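Long-range contacts in DUF4393 domain-containing protein (Alcanivorax borkumensis, PDB 3H35), which is of unknown function but belongs to the abortive-infection alpha (Abi-alpha) family and may take part in a bacterial defence against phage: residues F71-Y77 / L88-A94; D57-L61 / A98-C102. All coordinates share one frame; numbering follows the deposited sequence.

Overall arrangement
Both contacts lie within the Abi-alpha region of this mixed alpha/beta chain, and their centres are about 15 Å apart. Contact 1 pairs strand 71-77 with strand 87-91, a beta hairpin at one side of a four-stranded antiparallel sheet. Contact 2 ties helix 56-65, which comes just before the hairpin, to the loop that follows helix 94-98, just after it. Along the chain the hairpin is therefore nested within the loop that contact 2 closes, and the elements on its two flanks are fastened to each other. The contacts also touch directly, Ala94 C lying 4.0 Å from Leu61 CD2, so that the end of segment 88-94 packs against helix 56-65.

Contact 1 of 2, residues F71-Y77 / L88-A94; sequences FALLTLY and LYRYSNA. With EDO (1,2-ethanediol), chain D.
Arg90 and Thr75 sit opposite each other as a non-hydrogen-bonded pair of two antiparallel strands, their side chains running alongside each other in the same direction. Along the arginine, CB rests 3.8 Å from C1 of an ethanediol, probably left from crystallisation, and CG lies near both that molecule and Thr75 OG1. With chi2 at -177° the chain stays extended; CD lies 3.0 Å from the ethanediol O2, and NE, level with the threonine, donates to Thr75 OG1 over 2.9 Å, nearly straight and in the guanidinium plane. Leu73 CD2 approaches NE to 3.8 Å. NH1 binds the ethanediol O2, while NH2 makes salt bridges to Glu160 and to Glu86 of the second subunit. Glu160 also bonds Thr75 OG1 and Tyr77 OH, gathering all three into one polar cluster, its charge probably offset in part by the guanidinium. Leu74 with Tyr91 and Leu76 with Tyr89 are the hydrogen-bonded pairs of the other face, where Leu76 CD1 lies 3.9 Å from Tyr89 CD2. A classic beta bulge sets Leu88 and Tyr89 against the single Leu76. Farther along, Ser92 OG donates to Ala72 O (2.6 Å); the bond it accepts from Ala94 N (3.0 Å) closes an ST turn. Ala94 CB lies over one face of the Phe71 ring, 3.8 Å from its centroid, in a CH-pi contact. Strand 71-77 bonds on its other edge to strand 156-164; helix 139-151 covers Leu74, Leu76 and Tyr89, and Phe114 of helix 106-115 makes a cation-pi contact with Arg90 and touches Leu73.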
# COMPACT_ATOMS: atom_id res chain seq x y z
N PHE A 71 -10.61 -2.51 18.22
CA PHE A 71 -10.45 -1.16 18.76
C PHE A 71 -11.14 -0.11 17.91
O PHE A 71 -11.45 -0.36 16.75
CB PHE A 71 -8.96 -0.83 18.94
CG PHE A 71 -8.29 -1.70 19.96
CD1 PHE A 71 -8.32 -1.36 21.30
CD2 PHE A 71 -7.66 -2.89 19.58
CE1 PHE A 71 -7.71 -2.18 22.27
CE2 PHE A 71 -7.06 -3.73 20.53
CZ PHE A 71 -7.08 -3.37 21.88
N ALA A 72 -11.41 1.05 18.51
CA ALA A 72 -11.99 2.17 17.79
C ALA A 72 -11.00 2.69 16.75
O ALA A 72 -9.79 2.81 17.01
CB ALA A 72 -12.42 3.31 18.75
N LEU A 73 -11.51 2.98 15.57
CA LEU A 73 -10.73 3.50 14.47
C LEU A 73 -11.46 4.68 13.88
O LEU A 73 -12.63 4.60 13.56
CB LEU A 73 -10.59 2.40 13.40
CG LEU A 73 -9.62 2.63 12.24
CD1 LEU A 73 -8.18 2.83 12.79
CD2 LEU A 73 -9.70 1.46 11.27
N LEU A 74 -10.77 5.79 13.73
CA LEU A 74 -11.32 6.90 12.97
C LEU A 74 -10.59 6.93 11.64
O LEU A 74 -9.36 6.87 11.60
CB LEU A 74 -11.09 8.25 13.68
CG LEU A 74 -11.69 8.50 15.07
CD1 LEU A 74 -11.33 9.95 15.50
CD2 LEU A 74 -13.19 8.25 15.06
N THR A 75 -11.35 6.97 10.57
CA THR A 75 -10.78 7.02 9.25
C THR A 75 -11.20 8.32 8.57
O THR A 75 -12.37 8.67 8.56
CB THR A 75 -11.24 5.79 8.44
OG1 THR A 75 -10.86 4.56 9.13
CG2 THR A 75 -10.66 5.83 7.05
N LEU A 76 -10.23 9.04 8.03
CA LEU A 76 -10.48 10.22 7.25
C LEU A 76 -10.46 9.83 5.80
O LEU A 76 -9.47 9.29 5.28
CB LEU A 76 -9.44 11.31 7.53
CG LEU A 76 -9.45 11.88 8.94
CD1 LEU A 76 -8.30 12.91 9.12
CD2 LEU A 76 -10.81 12.50 9.29
N TYR A 77 -11.61 10.08 5.18
CA TYR A 77 -11.87 9.84 3.79
C TYR A 77 -11.91 11.13 3.02
O TYR A 77 -12.47 12.13 3.48
CB TYR A 77 -13.23 9.19 3.62
CG TYR A 77 -13.26 7.74 3.95
CD1 TYR A 77 -12.97 6.79 2.99
CD2 TYR A 77 -13.56 7.31 5.21
CE1 TYR A 77 -13.00 5.40 3.30
CE2 TYR A 77 -13.60 5.95 5.54
CZ TYR A 77 -13.31 5.01 4.58
OH TYR A 77 -13.34 3.69 4.92
N LEU A 88 -7.45 8.50 3.74
CA LEU A 88 -6.29 9.38 3.82
C LEU A 88 -5.47 9.24 5.08
O LEU A 88 -4.31 9.53 5.05
CB LEU A 88 -6.71 10.84 3.71
CG LEU A 88 -7.27 11.23 2.35
CD1 LEU A 88 -7.57 12.71 2.29
CD2 LEU A 88 -6.29 10.83 1.24
N TYR A 89 -6.08 8.84 6.20
CA TYR A 89 -5.47 8.98 7.49
C TYR A 89 -6.28 8.13 8.43
O TYR A 89 -7.48 8.05 8.30
CB TYR A 89 -5.53 10.44 7.96
CG TYR A 89 -4.76 10.76 9.25
CD1 TYR A 89 -3.43 11.14 9.19
CD2 TYR A 89 -5.38 10.78 10.51
CE1 TYR A 89 -2.74 11.47 10.31
CE2 TYR A 89 -4.66 11.10 11.67
CZ TYR A 89 -3.35 11.46 11.53
OH TYR A 89 -2.57 11.81 12.61
N ARG A 90 -5.60 7.50 9.37
CA ARG A 90 -6.28 6.67 10.34
C ARG A 90 -5.72 6.91 11.72
O ARG A 90 -4.54 7.17 11.86
CB ARG A 90 -6.21 5.21 9.96
CG ARG A 90 -7.20 4.87 8.89
CD ARG A 90 -7.25 3.40 8.51
NE ARG A 90 -8.59 3.07 8.02
CZ ARG A 90 -8.86 2.26 7.00
NH1 ARG A 90 -7.88 1.70 6.30
NH2 ARG A 90 -10.13 2.05 6.67
N TYR A 91 -6.61 6.86 12.72
CA TYR A 91 -6.28 7.18 14.09
C TYR A 91 -6.98 6.21 15.02
O TYR A 91 -8.06 5.75 14.74
CB TYR A 91 -6.65 8.64 14.43
CG TYR A 91 -6.16 9.10 15.78
CD1 TYR A 91 -4.89 9.66 15.93
CD2 TYR A 91 -6.94 8.91 16.91
CE1 TYR A 91 -4.42 10.06 17.18
CE2 TYR A 91 -6.48 9.29 18.17
CZ TYR A 91 -5.22 9.86 18.30
OH TYR A 91 -4.77 10.23 19.57
N SER A 92 -6.34 5.88 16.13
CA SER A 92 -6.97 4.99 17.09
C SER A 92 -6.37 5.29 18.42
O SER A 92 -5.29 5.88 18.48
CB SER A 92 -6.72 3.53 16.73
OG SER A 92 -7.28 2.65 17.70
N ASN A 93 -7.08 4.91 19.49
CA ASN A 93 -6.51 4.93 20.84
C ASN A 93 -6.02 3.56 21.30
O ASN A 93 -5.65 3.40 22.46
CB ASN A 93 -7.48 5.57 21.87
CG ASN A 93 -8.78 4.82 22.00
OD1 ASN A 93 -9.17 4.05 21.12
ND2 ASN A 93 -9.49 5.04 23.12
N ALA A 94 -5.98 2.58 20.39
CA ALA A 94 -5.53 1.22 20.70
C ALA A 94 -4.09 1.24 21.26
O ALA A 94 -3.72 0.36 22.00
CB ALA A 94 -5.59 0.33 19.46
C1 EDO D . -4.03 4.54 6.92
O1 EDO D . -3.36 5.70 6.40
C2 EDO D . -4.23 3.47 5.87
O2 EDO D . -5.45 2.80 6.15
O HOH W 1 -10.37 1.62 21.14

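Contact 2 of 2, residues D57-L61 / A98-C102; sequences DEARL and AGIQC
Asp57 holds CG beside its backbone N, anti to the carbonyl carbon (chi1 -78°), and so presents its carboxylate to two successive amides beyond Ile100. Gln101 N reaches OD1 at 2.8 Å from above the carboxylate plane, and Cys102 N reaches OD2 at 2.9 Å on the syn side. Tyr109 OH is a further partner of OD2, so at least three bonds fix the rotation of this buried acid. One turn on, Arg60 bends at chi3 (72°) and folds back to Ala98 O, to which NE donates over 3.0 Å in the carbonyl plane; NH2 adds a weak bond to the same oxygen. A water joins Ala98 O to Arg60 O. Between these polar ends Ile100 CG2 packs 3.4 Å from Asp57 O and 3.9 Å from Leu61 CG, while Leu61 CD2 meets Ala98 CB. Ala42 of the third subunit packs on Asp57 and Cys102, and its backbone N-H donates to Gln101 OE1, which brings the loop into the trimeric assembly. Helix 94-98 ends in a Schellman motif at Gly99, whose positive phi (74°) turns the chain into the loop; the arrangement is that of a helix terminus and its connection held against a neighbouring helix by one carboxylate and one guanidinium.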
# COMPACT_ATOMS: atom_id res chain seq x y z
N ASP A 57 6.63 -0.64 18.77
CA ASP A 57 5.28 -0.11 18.95
C ASP A 57 4.32 -0.81 18.00
O ASP A 57 3.26 -1.23 18.44
CB ASP A 57 5.22 1.42 18.77
CG ASP A 57 5.74 2.18 19.99
OD1 ASP A 57 5.99 1.51 21.00
OD2 ASP A 57 5.88 3.44 19.96
N GLU A 58 4.70 -0.95 16.73
CA GLU A 58 3.86 -1.66 15.74
C GLU A 58 3.58 -3.11 16.16
O GLU A 58 2.46 -3.60 16.00
CB GLU A 58 4.51 -1.64 14.34
CG GLU A 58 4.47 -0.27 13.67
CD GLU A 58 5.46 -0.11 12.53
OE1 GLU A 58 6.33 -0.99 12.39
OE2 GLU A 58 5.37 0.93 11.81
N ALA A 59 4.61 -3.76 16.70
CA ALA A 59 4.53 -5.14 17.12
C ALA A 59 3.58 -5.25 18.34
O ALA A 59 2.81 -6.23 18.44
CB ALA A 59 5.93 -5.66 17.48
N ARG A 60 3.68 -4.28 19.25
CA ARG A 60 2.80 -4.25 20.42
C ARG A 60 1.33 -4.05 20.01
O ARG A 60 0.42 -4.66 20.59
CB ARG A 60 3.29 -3.19 21.43
CG ARG A 60 4.59 -3.57 22.16
CD ARG A 60 4.91 -2.63 23.27
NE ARG A 60 3.97 -2.88 24.35
CZ ARG A 60 4.15 -3.72 25.36
NH1 ARG A 60 5.29 -4.38 25.50
NH2 ARG A 60 3.18 -3.87 26.25
N LEU A 61 1.10 -3.19 18.99
CA LEU A 61 -0.25 -3.04 18.42
C LEU A 61 -0.77 -4.34 17.80
O LEU A 61 -1.89 -4.73 18.03
CB LEU A 61 -0.28 -1.94 17.33
CG LEU A 61 -0.21 -0.50 17.81
CD1 LEU A 61 0.11 0.45 16.60
CD2 LEU A 61 -1.53 -0.16 18.53
N ALA A 98 -2.33 -0.98 24.25
CA ALA A 98 -1.24 -1.81 23.73
C ALA A 98 0.10 -1.51 24.39
O ALA A 98 1.05 -2.25 24.20
CB ALA A 98 -1.12 -1.67 22.21
N GLY A 99 0.19 -0.39 25.11
CA GLY A 99 1.43 0.03 25.77
C GLY A 99 2.49 0.59 24.82
O GLY A 99 3.66 0.48 25.10
N ILE A 100 2.11 1.18 23.70
CA ILE A 100 3.13 1.73 22.82
C ILE A 100 3.88 2.91 23.48
O ILE A 100 3.31 3.69 24.25
CB ILE A 100 2.60 2.16 21.48
CG1 ILE A 100 1.53 3.27 21.61
CG2 ILE A 100 2.01 0.94 20.69
CD1 ILE A 100 1.24 3.90 20.21
N GLN A 101 5.16 3.02 23.15
CA GLN A 101 5.99 4.11 23.68
C GLN A 101 5.55 5.48 23.17
O GLN A 101 5.33 6.40 23.98
CB GLN A 101 7.47 3.85 23.30
CG GLN A 101 8.43 4.98 23.71
CD GLN A 101 9.88 4.58 23.59
OE1 GLN A 101 10.26 3.74 22.77
NE2 GLN A 101 10.69 5.17 24.43
N CYS A 102 5.39 5.62 21.85
CA CYS A 102 5.13 6.92 21.27
C CYS A 102 3.77 6.95 20.60
O CYS A 102 3.65 6.62 19.40
CB CYS A 102 6.20 7.30 20.25
SG CYS A 102 7.81 7.44 21.07
O HOH W 2 0.50 -5.18 23.14